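PDB 4ZTK: cell division protein FtsI/penicillin binding protein 2 from Legionella pneumophila subsp. pneumophila ATCC 43290, which probably cross-links peptidoglycan peptides as a D,D-transpeptidase during cell division, through a penicillin-binding domain of the beta-lactamase superfamily. Local coordinates for residues A[160-166]-A[183-187]. Residues are numbered along the deposited sequence; the frame is centred on the assembly and turned at random.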
loop_
_atom_site.group_PDB
_atom_site.type_symbol
_atom_site.label_atom_id
_atom_site.label_comp_id
_atom_site.label_asym_id
_atom_site.label_seq_id
_atom_site.Cartn_x
_atom_site.Cartn_y
_atom_site.Cartn_z
ATOM N N PHE A 160 -7.864 0.982 -9.447
ATOM C CA PHE A 160 -7.737 2.389 -9.084
ATOM C C PHE A 160 -8.707 3.284 -9.856
ATOM O O PHE A 160 -8.928 3.105 -11.054
ATOM C CB PHE A 160 -6.299 2.884 -9.282
ATOM C CG PHE A 160 -5.318 2.276 -8.330
ATOM C CD1 PHE A 160 -5.176 2.781 -7.048
ATOM C CD2 PHE A 160 -4.546 1.189 -8.709
ATOM C CE1 PHE A 160 -4.272 2.217 -6.158
ATOM C CE2 PHE A 160 -3.638 0.618 -7.824
ATOM C CZ PHE A 160 -3.503 1.131 -6.547
ATOM N N ASP A 161 -9.275 4.256 -9.151
ATOM C CA ASP A 161 -10.116 5.277 -9.759
ATOM C C ASP A 161 -9.243 6.300 -10.483
ATOM O O ASP A 161 -8.611 7.140 -9.853
ATOM C CB ASP A 161 -10.937 5.968 -8.668
ATOM C CG ASP A 161 -11.856 7.059 -9.204
ATOM O OD1 ASP A 161 -11.799 7.414 -10.404
ATOM O OD2 ASP A 161 -12.650 7.572 -8.393
HETATM N N MSE A 162 -9.222 6.234 -11.808
HETATM C CA MSE A 162 -8.474 7.199 -12.602
HETATM C C MSE A 162 -9.435 8.152 -13.302
HETATM O O MSE A 162 -9.124 8.704 -14.359
HETATM C CB MSE A 162 -7.598 6.473 -13.619
HETATM C CG MSE A 162 -6.728 5.395 -12.995
HETATM SE SE MSE A 162 -5.453 6.120 -11.703
HETATM C CE MSE A 162 -4.211 6.943 -12.965
ATOM N N ASN A 163 -10.606 8.343 -12.700
ATOM C CA ASN A 163 -11.642 9.180 -13.302
ATOM C C ASN A 163 -12.093 10.352 -12.435
ATOM O O ASN A 163 -12.194 11.471 -12.922
ATOM C CB ASN A 163 -12.848 8.332 -13.710
ATOM C CG ASN A 163 -12.644 7.631 -15.041
ATOM O OD1 ASN A 163 -11.992 6.589 -15.114
ATOM N ND2 ASN A 163 -13.205 8.203 -16.103
ATOM N N SER A 164 -12.361 10.095 -11.158
ATOM C CA SER A 164 -12.872 11.127 -10.257
ATOM C C SER A 164 -11.997 12.365 -10.240
ATOM O O SER A 164 -12.406 13.433 -10.690
ATOM C CB SER A 164 -12.989 10.592 -8.833
ATOM O OG SER A 164 -13.908 9.518 -8.771
ATOM N N TRP A 165 -10.789 12.209 -9.713
ATOM C CA TRP A 165 -9.849 13.313 -9.596
ATOM C C TRP A 165 -9.017 13.447 -10.870
ATOM O O TRP A 165 -7.819 13.163 -10.871
ATOM C CB TRP A 165 -8.943 13.108 -8.373
ATOM C CG TRP A 165 -9.684 13.031 -7.046
ATOM C CD1 TRP A 165 -11.003 13.318 -6.823
ATOM C CD2 TRP A 165 -9.142 12.637 -5.771
ATOM N NE1 TRP A 165 -11.312 13.133 -5.495
ATOM C CE2 TRP A 165 -10.190 12.716 -4.829
ATOM C CE3 TRP A 165 -7.874 12.230 -5.337
ATOM C CZ2 TRP A 165 -10.010 12.400 -3.478
ATOM C CZ3 TRP A 165 -7.699 11.916 -3.995
ATOM C CH2 TRP A 165 -8.759 12.004 -3.083
ATOM N N TRP A 166 -9.659 13.878 -11.955
ATOM C CA TRP A 166 -8.974 14.042 -13.238
ATOM C C TRP A 166 -9.550 15.204 -14.049
ATOM O O TRP A 166 -10.757 15.272 -14.283
ATOM C CB TRP A 166 -9.037 12.746 -14.054
ATOM C CG TRP A 166 -8.109 12.732 -15.242
ATOM C CD1 TRP A 166 -8.343 13.272 -16.476
ATOM C CD2 TRP A 166 -6.798 12.150 -15.304
ATOM N NE1 TRP A 166 -7.260 13.064 -17.299
ATOM C CE2 TRP A 166 -6.300 12.378 -16.603
ATOM C CE3 TRP A 166 -5.998 11.462 -14.385
ATOM C CZ2 TRP A 166 -5.037 11.941 -17.005
ATOM C CZ3 TRP A 166 -4.745 11.028 -14.789
ATOM C CH2 TRP A 166 -4.278 11.270 -16.087
ATOM N N GLU A 183 -1.216 11.293 -5.845
ATOM C CA GLU A 183 -1.828 12.531 -5.375
ATOM C C GLU A 183 -3.286 12.694 -5.834
ATOM O O GLU A 183 -4.151 13.082 -5.046
ATOM C CB GLU A 183 -0.983 13.721 -5.848
ATOM C CG GLU A 183 -1.399 15.069 -5.295
ATOM C CD GLU A 183 -0.419 16.173 -5.664
ATOM O OE1 GLU A 183 -0.772 17.034 -6.499
ATOM O OE2 GLU A 183 0.706 16.176 -5.122
ATOM N N ASN A 184 -3.558 12.398 -7.102
ATOM C CA ASN A 184 -4.911 12.579 -7.640
ATOM C C ASN A 184 -5.712 11.277 -7.742
ATOM O O ASN A 184 -6.447 11.059 -8.709
ATOM C CB ASN A 184 -4.880 13.305 -8.995
ATOM C CG ASN A 184 -4.206 12.488 -10.093
ATOM O OD1 ASN A 184 -3.201 11.813 -9.859
ATOM N ND2 ASN A 184 -4.765 12.547 -11.302
ATOM N N ILE A 185 -5.573 10.415 -6.739
ATOM C CA ILE A 185 -6.229 9.114 -6.776
ATOM C C ILE A 185 -6.902 8.793 -5.443
ATOM O O ILE A 185 -6.227 8.573 -4.444
ATOM C CB ILE A 185 -5.228 7.994 -7.133
ATOM C CG1 ILE A 185 -4.472 8.336 -8.423
ATOM C CG2 ILE A 185 -5.942 6.661 -7.273
ATOM C CD1 ILE A 185 -3.375 7.351 -8.782
ATOM N N PRO A 186 -8.243 8.774 -5.426
ATOM C CA PRO A 186 -8.993 8.408 -4.220
ATOM C C PRO A 186 -9.012 6.895 -4.005
ATOM O O PRO A 186 -9.412 6.153 -4.904
ATOM C CB PRO A 186 -10.406 8.911 -4.528
ATOM C CG PRO A 186 -10.512 8.826 -6.020
ATOM C CD PRO A 186 -9.130 9.113 -6.555
ATOM N N VAL A 187 -8.564 6.445 -2.836
ATOM C CA VAL A 187 -8.660 5.036 -2.473
ATOM C C VAL A 187 -9.325 4.874 -1.109
ATOM O O VAL A 187 -9.480 5.836 -0.359
ATOM C CB VAL A 187 -7.273 4.324 -2.458
ATOM C CG1 VAL A 187 -6.593 4.424 -3.816
ATOM C CG2 VAL A 187 -6.371 4.884 -1.355
HETATM O O HOH W 1 -8.498 10.152 -10.228
HETATM O O HOH W 2 -8.962 4.261 -6.437
#
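Two irregular loops of the transpeptidase domain, which precede and follow helix 172-181 in the chain, meet here with one direct hydrogen bond, two bridging waters and a good deal of apolar surface. The direct bond runs from N184 ND2 to W165 O (3.1 Å); an asparagine amide suits this place because it can donate to a carbonyl that no regular strand pairs. Among the polar groups, two waters also bridge the loops. Water 1 lies 3.0 Å from D161 O and 2.7 Å from N184 O, with a weak bond from W165 N, while water 2 accepts from D161 N (2.7 Å) and donates to P186 O (2.5 Å).

Within 160-166, D161 OD1 accepts from N163 N (2.7 Å) and S164 N (2.8 Å), an Asx turn extended to an Asx motif, and S164 OG makes a very short 2.3 Å bond to D161 OD2. The aspartate carboxylate, with two oxygens to accept bonds, thus holds the turn of 161-164 together.

W165 offers a broad ring to 183-187. P186 CB sits 3.7 Å from the centroid of the six-membered ring of W165, a CH-pi contact over the face, for which proline's rigid ring and polarised C-H groups are well suited. I185 is buried, and although its CA-to-CB bond points away from 160-166, its CD1 lies 3.8 Å from SE of M162, a selenomethionine with selenium replacing sulphur, and its CG2 4.0 Å from F160 CD1, which also meets V187 CG1 at 3.9 Å. F160 also packs edge-to-face with F85 and against helix 189-200.

With a single direct hydrogen bond, the contact probably owes much to the fit of apolar groups and to the bridging waters.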